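Non-structural polyprotein (Sindbis virus, PDB 4GUA) joins the cysteine protease region of nsP2 to the macro and zinc-binding domains of nsP3 in a replicase precursor that is cleaved into separate non-structural proteins. Local coordinates at residues G395-T400 / H432-L437; E422-L427 / V651-P656; L426-Y431 / L467-T472. One frame throughout, in Å; residues are numbered along the deposited sequence.

Contact 1. Residues G395-T400 / H432-L437; sequences GTARMT and HAVADL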
ATOM      1  N   GLY A 395      12.656 -17.513  10.959  1.00 66.50           N
ATOM      2  CA  GLY A 395      12.091 -16.268  10.475  1.00 64.28           C
ATOM      3  C   GLY A 395      11.091 -16.467   9.347  1.00 66.28           C
ATOM      4  O   GLY A 395      10.674 -15.500   8.713  1.00 64.16           O
ATOM      5  N   THR A 396      10.713 -17.719   9.090  1.00 66.71           N
ATOM      6  CA  THR A 396       9.744 -18.035   8.043  1.00 66.78           C
ATOM      7  C   THR A 396       8.669 -18.984   8.570  1.00 62.37           C
ATOM      8  O   THR A 396       8.724 -19.419   9.720  1.00 57.78           O
ATOM      9  CB  THR A 396      10.416 -18.709   6.813  1.00 66.75           C
ATOM     10  OG1 THR A 396      10.700 -20.083   7.101  1.00 64.59           O
ATOM     11  CG2 THR A 396      11.702 -17.994   6.419  1.00 62.02           C
ATOM     12  N   ALA A 397       7.697 -19.309   7.719  1.00 60.70           N
ATOM     13  CA  ALA A 397       6.644 -20.255   8.083  1.00 63.52           C
ATOM     14  C   ALA A 397       6.235 -21.088   6.877  1.00 65.84           C
ATOM     15  O   ALA A 397       6.212 -20.599   5.749  1.00 64.24           O
ATOM     16  CB  ALA A 397       5.439 -19.528   8.642  1.00 64.48           C
ATOM     17  N   ARG A 398       5.883 -22.341   7.127  1.00 69.28           N
ATOM     18  CA  ARG A 398       5.593 -23.265   6.051  1.00 70.25           C
ATOM     19  C   ARG A 398       4.226 -23.895   6.266  1.00 67.66           C
ATOM     20  O   ARG A 398       3.918 -24.375   7.349  1.00 67.07           O
ATOM     21  CB  ARG A 398       6.673 -24.339   5.972  1.00 73.80           C
ATOM     22  CG  ARG A 398       6.470 -25.321   4.836  1.00 75.05           C
ATOM     23  CD  ARG A 398       7.696 -26.184   4.598  1.00 78.67           C
ATOM     24  NE  ARG A 398       7.512 -27.055   3.442  1.00 88.79           N
ATOM     25  CZ  ARG A 398       8.414 -27.929   3.006  1.00 91.92           C
ATOM     26  NH1 ARG A 398       9.580 -28.050   3.631  1.00 88.38           N
ATOM     27  NH2 ARG A 398       8.151 -28.682   1.943  1.00 95.52           N
ATOM     28  N   MET A 399       3.399 -23.852   5.229  1.00 63.04           N
ATOM     29  CA  MET A 399       2.062 -24.420   5.281  1.00 61.22           C
ATOM     30  C   MET A 399       2.108 -25.919   5.011  1.00 59.64           C
ATOM     31  O   MET A 399       2.725 -26.380   4.042  1.00 53.97           O
ATOM     32  CB  MET A 399       1.172 -23.733   4.243  1.00 66.92           C
ATOM     33  CG  MET A 399      -0.153 -24.431   3.973  1.00 65.26           C
ATOM     34  SD  MET A 399      -1.298 -24.266   5.345  1.00 92.07           S
ATOM     35  CE  MET A 399      -1.717 -22.534   5.227  1.00 61.26           C
ATOM     36  N   THR A 400       1.469 -26.682   5.887  1.00 62.17           N
ATOM     37  CA  THR A 400       1.296 -28.109   5.666  1.00 63.18           C
ATOM     38  C   THR A 400      -0.118 -28.451   6.082  1.00 65.35           C
ATOM     39  O   THR A 400      -0.754 -27.688   6.798  1.00 68.24           O
ATOM     40  CB  THR A 400       2.296 -28.966   6.470  1.00 66.41           C
ATOM     41  OG1 THR A 400       1.950 -28.950   7.861  1.00 69.84           O
ATOM     42  CG2 THR A 400       3.721 -28.452   6.287  1.00 65.87           C
ATOM     43  N   HIS A 432       4.928 -12.394  10.441  1.00 62.45           N
ATOM     44  CA  HIS A 432       4.457 -11.824   9.178  1.00 57.26           C
ATOM     45  C   HIS A 432       4.188 -12.924   8.166  1.00 59.59           C
ATOM     46  O   HIS A 432       3.288 -12.800   7.335  1.00 57.46           O
ATOM     47  CB  HIS A 432       5.470 -10.835   8.604  1.00 58.99           C
ATOM     48  CG  HIS A 432       5.354  -9.454   9.173  1.00 61.21           C
ATOM     49  ND1 HIS A 432       4.153  -8.783   9.258  1.00 57.96           N
ATOM     50  CD2 HIS A 432       6.287  -8.620   9.690  1.00 60.46           C
ATOM     51  CE1 HIS A 432       4.353  -7.597   9.804  1.00 56.53           C
ATOM     52  NE2 HIS A 432       5.639  -7.473  10.072  1.00 57.55           N
ATOM     53  N   ALA A 433       4.988 -13.985   8.229  1.00 58.21           N
ATOM     54  CA  ALA A 433       4.836 -15.119   7.326  1.00 55.16           C
ATOM     55  C   ALA A 433       3.552 -15.878   7.647  1.00 63.63           C
ATOM     56  O   ALA A 433       2.827 -16.306   6.744  1.00 64.87           O
ATOM     57  CB  ALA A 433       6.035 -16.035   7.437  1.00 56.14           C
ATOM     58  N   VAL A 434       3.270 -16.044   8.938  1.00 63.32           N
ATOM     59  CA  VAL A 434       2.003 -16.624   9.360  1.00 59.96           C
ATOM     60  C   VAL A 434       0.874 -15.796   8.753  1.00 58.45           C
ATOM     61  O   VAL A 434      -0.079 -16.336   8.196  1.00 56.88           O
ATOM     62  CB  VAL A 434       1.858 -16.648  10.903  1.00 61.59           C
ATOM     63  CG1 VAL A 434       0.454 -17.077  11.311  1.00 56.65           C
ATOM     64  CG2 VAL A 434       2.903 -17.565  11.532  1.00 63.48           C
ATOM     65  N   ALA A 435       0.998 -14.477   8.850  1.00 56.06           N
ATOM     66  CA  ALA A 435      -0.016 -13.575   8.313  1.00 57.63           C
ATOM     67  C   ALA A 435      -0.128 -13.694   6.791  1.00 54.99           C
ATOM     68  O   ALA A 435      -1.224 -13.596   6.227  1.00 50.23           O
ATOM     69  CB  ALA A 435       0.291 -12.141   8.714  1.00 57.85           C
ATOM     70  N   ASP A 436       1.003 -13.907   6.127  1.00 56.87           N
ATOM     71  CA  ASP A 436       1.013 -14.003   4.674  1.00 57.13           C
ATOM     72  C   ASP A 436       0.164 -15.193   4.261  1.00 58.02           C
ATOM     73  O   ASP A 436      -0.686 -15.082   3.377  1.00 51.15           O
ATOM     74  CB  ASP A 436       2.441 -14.164   4.139  1.00 65.09           C
ATOM     75  CG  ASP A 436       3.225 -12.855   4.124  1.00 75.70           C
ATOM     76  OD1 ASP A 436       2.599 -11.769   4.078  1.00 79.42           O
ATOM     77  OD2 ASP A 436       4.475 -12.918   4.157  1.00 78.83           O
ATOM     78  N   LEU A 437       0.381 -16.322   4.932  1.00 62.95           N
ATOM     79  CA  LEU A 437      -0.348 -17.555   4.645  1.00 57.77           C
ATOM     80  C   LEU A 437      -1.837 -17.436   4.947  1.00 58.28           C
ATOM     81  O   LEU A 437      -2.677 -17.917   4.179  1.00 54.60           O
ATOM     82  CB  LEU A 437       0.260 -18.712   5.435  1.00 55.56           C
ATOM     83  CG  LEU A 437       1.603 -19.179   4.869  1.00 58.57           C
ATOM     84  CD1 LEU A 437       2.312 -20.138   5.820  1.00 56.78           C
ATOM     85  CD2 LEU A 437       1.397 -19.827   3.503  1.00 55.47           C
TER

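Contact 2. Residues E422-L427 / V651-P656; sequences EALKLL and VVLFNP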
ATOM      1  N   GLU A 422      18.644  -8.417  15.593  1.00 80.11           N
ATOM      2  CA  GLU A 422      18.491  -9.345  14.485  1.00 80.13           C
ATOM      3  C   GLU A 422      17.434 -10.399  14.809  1.00 81.59           C
ATOM      4  O   GLU A 422      16.587 -10.744  13.976  1.00 76.09           O
ATOM      5  CB  GLU A 422      19.830 -10.017  14.200  1.00 87.22           C
ATOM      6  CG  GLU A 422      19.794 -11.019  13.069  1.00 97.31           C
ATOM      7  CD  GLU A 422      21.168 -11.550  12.725  1.00100.50           C
ATOM      8  OE1 GLU A 422      22.151 -10.784  12.862  1.00100.49           O
ATOM      9  OE2 GLU A 422      21.260 -12.728  12.311  1.00 98.09           O
ATOM     10  N   ALA A 423      17.501 -10.914  16.032  1.00 87.05           N
ATOM     11  CA  ALA A 423      16.516 -11.868  16.520  1.00 81.33           C
ATOM     12  C   ALA A 423      15.118 -11.269  16.456  1.00 73.59           C
ATOM     13  O   ALA A 423      14.199 -11.894  15.956  1.00 79.69           O
ATOM     14  CB  ALA A 423      16.849 -12.289  17.947  1.00 81.50           C
ATOM     15  N   LEU A 424      14.969 -10.046  16.946  1.00 67.08           N
ATOM     16  CA  LEU A 424      13.680  -9.374  16.939  1.00 65.58           C
ATOM     17  C   LEU A 424      13.106  -9.332  15.528  1.00 71.50           C
ATOM     18  O   LEU A 424      11.926  -9.603  15.330  1.00 74.20           O
ATOM     19  CB  LEU A 424      13.812  -7.950  17.474  1.00 66.73           C
ATOM     20  CG  LEU A 424      12.506  -7.160  17.442  1.00 66.51           C
ATOM     21  CD1 LEU A 424      11.493  -7.777  18.391  1.00 60.97           C
ATOM     22  CD2 LEU A 424      12.752  -5.699  17.785  1.00 68.16           C
ATOM     23  N   LYS A 425      13.943  -8.979  14.556  1.00 74.26           N
ATOM     24  CA  LYS A 425      13.530  -8.947  13.153  1.00 70.75           C
ATOM     25  C   LYS A 425      13.036 -10.317  12.682  1.00 73.75           C
ATOM     26  O   LYS A 425      12.021 -10.422  11.991  1.00 70.52           O
ATOM     27  CB  LYS A 425      14.698  -8.491  12.279  1.00 69.64           C
ATOM     28  CG  LYS A 425      14.426  -8.493  10.780  1.00 68.90           C
ATOM     29  CD  LYS A 425      13.489  -7.386  10.365  1.00 71.77           C
ATOM     30  CE  LYS A 425      13.544  -7.166   8.863  1.00 74.11           C
ATOM     31  NZ  LYS A 425      12.512  -6.188   8.414  1.00 77.59           N
ATOM     32  N   LEU A 426      13.765 -11.365  13.048  1.00 78.66           N
ATOM     33  CA  LEU A 426      13.392 -12.721  12.665  1.00 73.36           C
ATOM     34  C   LEU A 426      12.047 -13.117  13.262  1.00 74.15           C
ATOM     35  O   LEU A 426      11.222 -13.739  12.600  1.00 78.14           O
ATOM     36  CB  LEU A 426      14.479 -13.707  13.100  1.00 69.50           C
ATOM     37  CG  LEU A 426      15.766 -13.631  12.271  1.00 68.25           C
ATOM     38  CD1 LEU A 426      16.917 -14.336  12.964  1.00 70.94           C
ATOM     39  CD2 LEU A 426      15.538 -14.231  10.893  1.00 60.00           C
ATOM     40  N   LEU A 427      11.822 -12.736  14.511  1.00 68.62           N
ATOM     41  CA  LEU A 427      10.597 -13.076  15.219  1.00 68.37           C
ATOM     42  C   LEU A 427       9.409 -12.418  14.526  1.00 70.14           C
ATOM     43  O   LEU A 427       8.386 -13.047  14.227  1.00 67.82           O
ATOM     44  CB  LEU A 427      10.711 -12.585  16.661  1.00 67.96           C
ATOM     45  CG  LEU A 427       9.467 -12.723  17.531  1.00 72.03           C
ATOM     46  CD1 LEU A 427       9.094 -14.195  17.733  1.00 76.20           C
ATOM     47  CD2 LEU A 427       9.697 -12.018  18.855  1.00 63.00           C
ATOM     48  N   VAL A 651      16.554  -2.300  13.601  1.00 75.88           N
ATOM     49  CA  VAL A 651      15.712  -2.841  12.531  1.00 70.22           C
ATOM     50  C   VAL A 651      14.321  -2.220  12.457  1.00 71.66           C
ATOM     51  O   VAL A 651      13.941  -1.411  13.306  1.00 68.97           O
ATOM     52  CB  VAL A 651      15.543  -4.374  12.668  1.00 63.73           C
ATOM     53  CG1 VAL A 651      16.870  -5.077  12.457  1.00 63.90           C
ATOM     54  CG2 VAL A 651      14.935  -4.738  14.021  1.00 61.58           C
ATOM     55  N   VAL A 652      13.577  -2.611  11.422  1.00 76.21           N
ATOM     56  CA  VAL A 652      12.181  -2.211  11.262  1.00 72.08           C
ATOM     57  C   VAL A 652      11.296  -3.452  11.277  1.00 69.02           C
ATOM     58  O   VAL A 652      11.713  -4.530  10.862  1.00 79.18           O
ATOM     59  CB  VAL A 652      11.947  -1.414   9.963  1.00 67.78           C
ATOM     60  CG1 VAL A 652      12.764  -0.136   9.981  1.00 70.44           C
ATOM     61  CG2 VAL A 652      12.297  -2.247   8.748  1.00 69.19           C
ATOM     62  N   LEU A 653      10.095  -3.300  11.813  1.00 58.30           N
ATOM     63  CA  LEU A 653       9.203  -4.426  12.064  1.00 56.44           C
ATOM     64  C   LEU A 653       8.041  -4.673  11.075  1.00 60.79           C
ATOM     65  O   LEU A 653       7.205  -5.539  11.323  1.00 62.97           O
ATOM     66  CB  LEU A 653       8.690  -4.333  13.499  1.00 61.01           C
ATOM     67  CG  LEU A 653       9.840  -4.260  14.506  1.00 61.39           C
ATOM     68  CD1 LEU A 653       9.313  -4.093  15.915  1.00 65.33           C
ATOM     69  CD2 LEU A 653      10.715  -5.500  14.406  1.00 62.18           C
ATOM     70  N   PHE A 654       7.950  -3.910   9.989  1.00 61.85           N
ATOM     71  CA  PHE A 654       6.887  -4.158   9.011  1.00 56.98           C
ATOM     72  C   PHE A 654       7.272  -5.275   8.038  1.00 62.27           C
ATOM     73  O   PHE A 654       8.398  -5.765   8.058  1.00 62.39           O
ATOM     74  CB  PHE A 654       6.523  -2.883   8.239  1.00 54.00           C
ATOM     75  CG  PHE A 654       7.664  -2.304   7.444  1.00 60.61           C
ATOM     76  CD1 PHE A 654       7.960  -2.789   6.180  1.00 60.74           C
ATOM     77  CD2 PHE A 654       8.426  -1.263   7.952  1.00 62.96           C
ATOM     78  CE1 PHE A 654       9.001  -2.258   5.447  1.00 59.16           C
ATOM     79  CE2 PHE A 654       9.466  -0.726   7.218  1.00 63.15           C
ATOM     80  CZ  PHE A 654       9.754  -1.224   5.966  1.00 60.81           C
ATOM     81  N   ASN A 655       6.339  -5.645   7.165  1.00 70.33           N
ATOM     82  CA  ASN A 655       6.541  -6.760   6.244  1.00 65.90           C
ATOM     83  C   ASN A 655       7.579  -6.445   5.155  1.00 65.57           C
ATOM     84  O   ASN A 655       7.394  -5.520   4.350  1.00 62.41           O
ATOM     85  CB  ASN A 655       5.205  -7.145   5.611  1.00 67.87           C
ATOM     86  CG  ASN A 655       5.256  -8.480   4.903  1.00 69.24           C
ATOM     87  OD1 ASN A 655       6.289  -8.874   4.355  1.00 77.07           O
ATOM     88  ND2 ASN A 655       4.137  -9.188   4.911  1.00 63.30           N
ATOM     89  N   PRO A 656       8.689  -7.205   5.144  1.00 66.75           N
ATOM     90  CA  PRO A 656       9.859  -7.031   4.269  1.00 59.37           C
ATOM     91  C   PRO A 656       9.642  -7.426   2.811  1.00 68.45           C
ATOM     92  O   PRO A 656      10.365  -6.933   1.942  1.00 71.75           O
ATOM     93  CB  PRO A 656      10.902  -7.941   4.904  1.00 56.02           C
ATOM     94  CG  PRO A 656      10.111  -9.005   5.555  1.00 59.73           C
ATOM     95  CD  PRO A 656       8.844  -8.371   6.031  1.00 61.78           C
TER

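Contact 3. Residues L426-Y431 / L467-T472; sequences LLQNAY and LNCLTT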
ATOM      1  N   LEU A 426      13.765 -11.365  13.048  1.00 78.66           N
ATOM      2  CA  LEU A 426      13.392 -12.721  12.665  1.00 73.36           C
ATOM      3  C   LEU A 426      12.047 -13.117  13.262  1.00 74.15           C
ATOM      4  O   LEU A 426      11.222 -13.739  12.600  1.00 78.14           O
ATOM      5  CB  LEU A 426      14.479 -13.707  13.100  1.00 69.50           C
ATOM      6  CG  LEU A 426      15.766 -13.631  12.271  1.00 68.25           C
ATOM      7  CD1 LEU A 426      16.917 -14.336  12.964  1.00 70.94           C
ATOM      8  CD2 LEU A 426      15.538 -14.231  10.893  1.00 60.00           C
ATOM      9  N   LEU A 427      11.822 -12.736  14.511  1.00 68.62           N
ATOM     10  CA  LEU A 427      10.597 -13.076  15.219  1.00 68.37           C
ATOM     11  C   LEU A 427       9.409 -12.418  14.526  1.00 70.14           C
ATOM     12  O   LEU A 427       8.386 -13.047  14.227  1.00 67.82           O
ATOM     13  CB  LEU A 427      10.711 -12.585  16.661  1.00 67.96           C
ATOM     14  CG  LEU A 427       9.467 -12.723  17.531  1.00 72.03           C
ATOM     15  CD1 LEU A 427       9.094 -14.195  17.733  1.00 76.20           C
ATOM     16  CD2 LEU A 427       9.697 -12.018  18.855  1.00 63.00           C
ATOM     17  N   GLN A 428       9.573 -11.131  14.263  1.00 74.47           N
ATOM     18  CA  GLN A 428       8.565 -10.350  13.588  1.00 77.04           C
ATOM     19  C   GLN A 428       8.266 -10.972  12.230  1.00 76.81           C
ATOM     20  O   GLN A 428       7.113 -11.047  11.816  1.00 76.02           O
ATOM     21  CB  GLN A 428       9.063  -8.918  13.412  1.00 78.28           C
ATOM     22  CG  GLN A 428       8.026  -7.977  12.865  1.00 78.93           C
ATOM     23  CD  GLN A 428       6.830  -7.864  13.779  1.00 78.83           C
ATOM     24  OE1 GLN A 428       6.839  -7.096  14.742  1.00 80.29           O
ATOM     25  NE2 GLN A 428       5.793  -8.641  13.491  1.00 77.49           N
ATOM     26  N   ASN A 429       9.313 -11.436  11.554  1.00 71.51           N
ATOM     27  CA  ASN A 429       9.176 -11.990  10.211  1.00 71.60           C
ATOM     28  C   ASN A 429       8.444 -13.326  10.198  1.00 68.46           C
ATOM     29  O   ASN A 429       7.707 -13.629   9.260  1.00 65.98           O
ATOM     30  CB  ASN A 429      10.554 -12.160   9.563  1.00 70.29           C
ATOM     31  CG  ASN A 429      11.073 -10.877   8.948  1.00 65.77           C
ATOM     32  OD1 ASN A 429      10.359  -9.880   8.857  1.00 69.65           O
ATOM     33  ND2 ASN A 429      12.319 -10.900   8.509  1.00 65.07           N
ATOM     34  N   ALA A 430       8.652 -14.119  11.242  1.00 69.29           N
ATOM     35  CA  ALA A 430       7.951 -15.385  11.387  1.00 71.25           C
ATOM     36  C   ALA A 430       6.470 -15.094  11.480  1.00 71.53           C
ATOM     37  O   ALA A 430       5.660 -15.715  10.778  1.00 69.05           O
ATOM     38  CB  ALA A 430       8.424 -16.125  12.623  1.00 71.40           C
ATOM     39  N   TYR A 431       6.118 -14.143  12.347  1.00 69.23           N
ATOM     40  CA  TYR A 431       4.721 -13.726  12.486  1.00 66.03           C
ATOM     41  C   TYR A 431       4.138 -13.165  11.180  1.00 63.61           C
ATOM     42  O   TYR A 431       2.981 -13.426  10.851  1.00 61.66           O
ATOM     43  CB  TYR A 431       4.569 -12.690  13.598  1.00 68.02           C
ATOM     44  CG  TYR A 431       4.512 -13.263  15.003  1.00 71.55           C
ATOM     45  CD1 TYR A 431       3.467 -14.094  15.397  1.00 70.06           C
ATOM     46  CD2 TYR A 431       5.485 -12.939  15.945  1.00 73.40           C
ATOM     47  CE1 TYR A 431       3.406 -14.604  16.686  1.00 73.92           C
ATOM     48  CE2 TYR A 431       5.430 -13.442  17.232  1.00 74.50           C
ATOM     49  CZ  TYR A 431       4.390 -14.274  17.600  1.00 75.89           C
ATOM     50  OH  TYR A 431       4.331 -14.774  18.884  1.00 72.53           O
ATOM     51  N   LEU A 467       4.289 -10.857  21.741  1.00 70.04           N
ATOM     52  CA  LEU A 467       2.879 -10.530  21.564  1.00 65.96           C
ATOM     53  C   LEU A 467       2.735  -9.308  20.672  1.00 67.75           C
ATOM     54  O   LEU A 467       1.806  -9.210  19.865  1.00 62.76           O
ATOM     55  CB  LEU A 467       2.220 -10.255  22.912  1.00 64.02           C
ATOM     56  CG  LEU A 467       0.767  -9.771  22.854  1.00 65.77           C
ATOM     57  CD1 LEU A 467      -0.127 -10.757  22.095  1.00 66.20           C
ATOM     58  CD2 LEU A 467       0.230  -9.515  24.263  1.00 66.63           C
ATOM     59  N   ASN A 468       3.655  -8.365  20.829  1.00 78.34           N
ATOM     60  CA  ASN A 468       3.637  -7.170  20.007  1.00 85.61           C
ATOM     61  C   ASN A 468       3.903  -7.511  18.543  1.00 80.86           C
ATOM     62  O   ASN A 468       3.280  -6.950  17.646  1.00 83.55           O
ATOM     63  CB  ASN A 468       4.649  -6.141  20.505  1.00 88.86           C
ATOM     64  CG  ASN A 468       4.655  -4.893  19.657  1.00 91.59           C
ATOM     65  OD1 ASN A 468       3.700  -4.115  19.678  1.00 87.50           O
ATOM     66  ND2 ASN A 468       5.723  -4.700  18.886  1.00 95.28           N
ATOM     67  N   CYS A 469       4.834  -8.424  18.302  1.00 70.10           N
ATOM     68  CA  CYS A 469       5.099  -8.876  16.945  1.00 70.99           C
ATOM     69  C   CYS A 469       3.894  -9.628  16.385  1.00 73.47           C
ATOM     70  O   CYS A 469       3.555  -9.498  15.207  1.00 76.55           O
ATOM     71  CB  CYS A 469       6.329  -9.778  16.912  1.00 74.06           C
ATOM     72  SG  CYS A 469       7.874  -8.947  17.320  1.00 81.61           S
ATOM     73  N   LEU A 470       3.251 -10.415  17.237  1.00 71.47           N
ATOM     74  CA  LEU A 470       2.084 -11.184  16.830  1.00 71.12           C
ATOM     75  C   LEU A 470       0.984 -10.271  16.284  1.00 72.39           C
ATOM     76  O   LEU A 470       0.490 -10.484  15.173  1.00 71.42           O
ATOM     77  CB  LEU A 470       1.560 -11.999  18.014  1.00 72.88           C
ATOM     78  CG  LEU A 470       0.442 -13.002  17.725  1.00 70.12           C
ATOM     79  CD1 LEU A 470       0.438 -14.093  18.777  1.00 68.57           C
ATOM     80  CD2 LEU A 470      -0.915 -12.317  17.671  1.00 70.39           C
ATOM     81  N   THR A 471       0.595  -9.264  17.063  1.00 71.96           N
ATOM     82  CA  THR A 471      -0.486  -8.367  16.650  1.00 69.57           C
ATOM     83  C   THR A 471      -0.059  -7.466  15.497  1.00 64.84           C
ATOM     84  O   THR A 471      -0.862  -7.164  14.615  1.00 63.82           O
ATOM     85  CB  THR A 471      -1.015  -7.487  17.814  1.00 68.77           C
ATOM     86  OG1 THR A 471       0.043  -6.687  18.347  1.00 70.85           O
ATOM     87  CG2 THR A 471      -1.601  -8.347  18.920  1.00 71.44           C
ATOM     88  N   THR A 472       1.203  -7.045  15.499  1.00 63.15           N
ATOM     89  CA  THR A 472       1.711  -6.192  14.431  1.00 64.06           C
ATOM     90  C   THR A 472       1.478  -6.897  13.108  1.00 63.14           C
ATOM     91  O   THR A 472       1.016  -6.296  12.137  1.00 63.55           O
ATOM     92  CB  THR A 472       3.218  -5.910  14.569  1.00 64.14           C
ATOM     93  OG1 THR A 472       3.472  -5.122  15.738  1.00 69.94           O
ATOM     94  CG2 THR A 472       3.729  -5.164  13.347  1.00 57.07           C
TER

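Contact 1. Residues G395-T400 / H432-L437
Ala397 and Ala433 meet methyl to methyl where strand 397-402, an edge strand of the mixed macro-domain sheet, packs against helix 420-440; their CB atoms are 3.7 Å apart. The methyl of Ala433 also lies 3.7 Å from the backbone N of Ala397, and with two such small side chains facing each other the helix comes close to the strand backbone at this point. The methyl of Ala397 is touched more loosely by two further helix side chains, with CG2 of Val434 4.3 Å from Ala397 CB and a branch of Leu437 at a similar distance. One turn on, Leu437 takes over, its CG anti to the carbonyl carbon (chi1 -74°). Its CD1 rests against the backbone between Ala397 and Met399, 3.9 Å from Met399 N. Its CD2 packs on Met399 CB at 4.0 Å. Met399 CB takes the closest touch of that residue, and the chain, bent at chi2 and chi3, brings Met399 CE back to 4.3 Å from Leu437 CB. Strand 397-400 and helix 432-437 run in broadly the same direction, their axes 35° apart and 8.0 Å at closest approach, and the side chains that meet are all apolar. Next come the neighbours of the strand. Strand 405-410 lies antiparallel beside 397-402, and its Ile408 side chain touches both Ala397 and Leu437. On the side of the strand turned from the helix, Arg398 forms a salt bridge through NH1 with Asp389 OD1, and the same NH1 donates to the carbonyl O of Ala391.

Contact 2. Residues E422-L427 / V651-P656
Lys425 and Val652 meet where a regular helical turn passes an irregular run whose extended backbone changes course at Leu653, the nearest CA atoms being those of Lys425 and Leu653, 6.4 Å apart. This is a domain-domain junction: helix 420-440 of the macro domain meets a loop of the nsP3 zinc-binding domain. Lys425 carries much of it. Beside the helix its CB touches both methyls of Val651, with CG1 at 4.1 Å from Lys425 CB. The chain bends at chi2 (72°), placing CD 3.4 Å from Val652 O, and continues extended alongside the Val652 side chain, the two pointing the same way. NZ then donates to the Val652 carbonyl O at 3.1 Å, approaching with a C=O...N angle of 146° and tilted 32° from the carbonyl plane. The ammonium group thus ends among loop atoms, with the ring carbon CB of Pro656 4.2 Å from NZ of Lys425. Leu424 adds a second apolar contact. It crosses Leu653 at about a right angle, its CG 3.9 Å from Leu653 CD2, and its CD2 makes a longer contact with Val651. Behind it, Leu424 also touches Val465 and Cys469 of helix 463-474, so this leucine joins the loop to the body of the macro domain. Val651 lies near the zinc held by Cys605, Cys607, Cys630 and Cys648, its side chain about 6 Å from the metal. Farther along the loop, the carbonyl O of Pro656 accepts a hydrogen bond from Lys601 NZ.

Contact 3. Residues L426-Y431 / L467-T472
Tyr431 lays its ring on the backbone and side chain of Leu470 in the tight part of a buried helix-helix contact within the macro-domain fold, where 426-431 and 467-472 run side by side with axes 38° apart and 8.5 Å at closest approach. Leu470 CA stands over the centre of the ring, and CB of the same residue makes a CH-pi contact with that face, 3.8 Å from the ring centroid. Leu470 CG comes nearest CE1. Cys469 CB reaches CD2 of Tyr431 obliquely, at 3.4 Å. Beyond the ring, the hydroxyl of Tyr431 is hydrogen-bonded to Ser466 OG and to the backbone N of Leu451, which anchors the far end of the side chain. Cys469 touches Leu427, Gln428 and Tyr431: its SG lies 3.9 Å from Leu427 CD2, and its backbone is covered by the amide of Gln428. The bend at Gln428 chi2 places CD 3.7 Å from Cys469 CA. NE2 of Gln428 donates to Cys469 O at 2.9 Å, with an N-H...O angle of 152°. The bond meets the carbonyl well to one side, the C=O...N angle being 112°. It is a polar link between two otherwise largely apolar surfaces. Toward Thr472 the contact becomes looser: this residue is partly exposed and meets the Gln428 amide with CB, CG2 and OG1 at about the same range, CB 3.8 Å from OE1. Asn468, one turn back, is exposed and turns its CB away from helix 420-440. Its carbonyl O nevertheless takes two donors from Thr472, the backbone N and OG1, reaching it from opposite faces of its plane, with OG1 at 2.6 Å from Asn468 O.

All three contacts use helix 420-440 of the macro domain. Along the chain come 395-400, then the helix turns of contacts 2, 3 and 1 in that order, then 467-472 and finally 651-656. Contact 1 sets the helix on the edge of the sheet, contact 3 sets it beside helix 463-474, and contact 2 joins it to the zinc-binding domain. Their centres lie 14 Å (1 and 2), 11 Å (1 and 3) and 8 Å (2 and 3) apart. His432 NE2, on the helix turn of contact 1, probably hydrogen-bonds Leu653 O of contact 2, so one helix ties the macro-domain core to the distant loop.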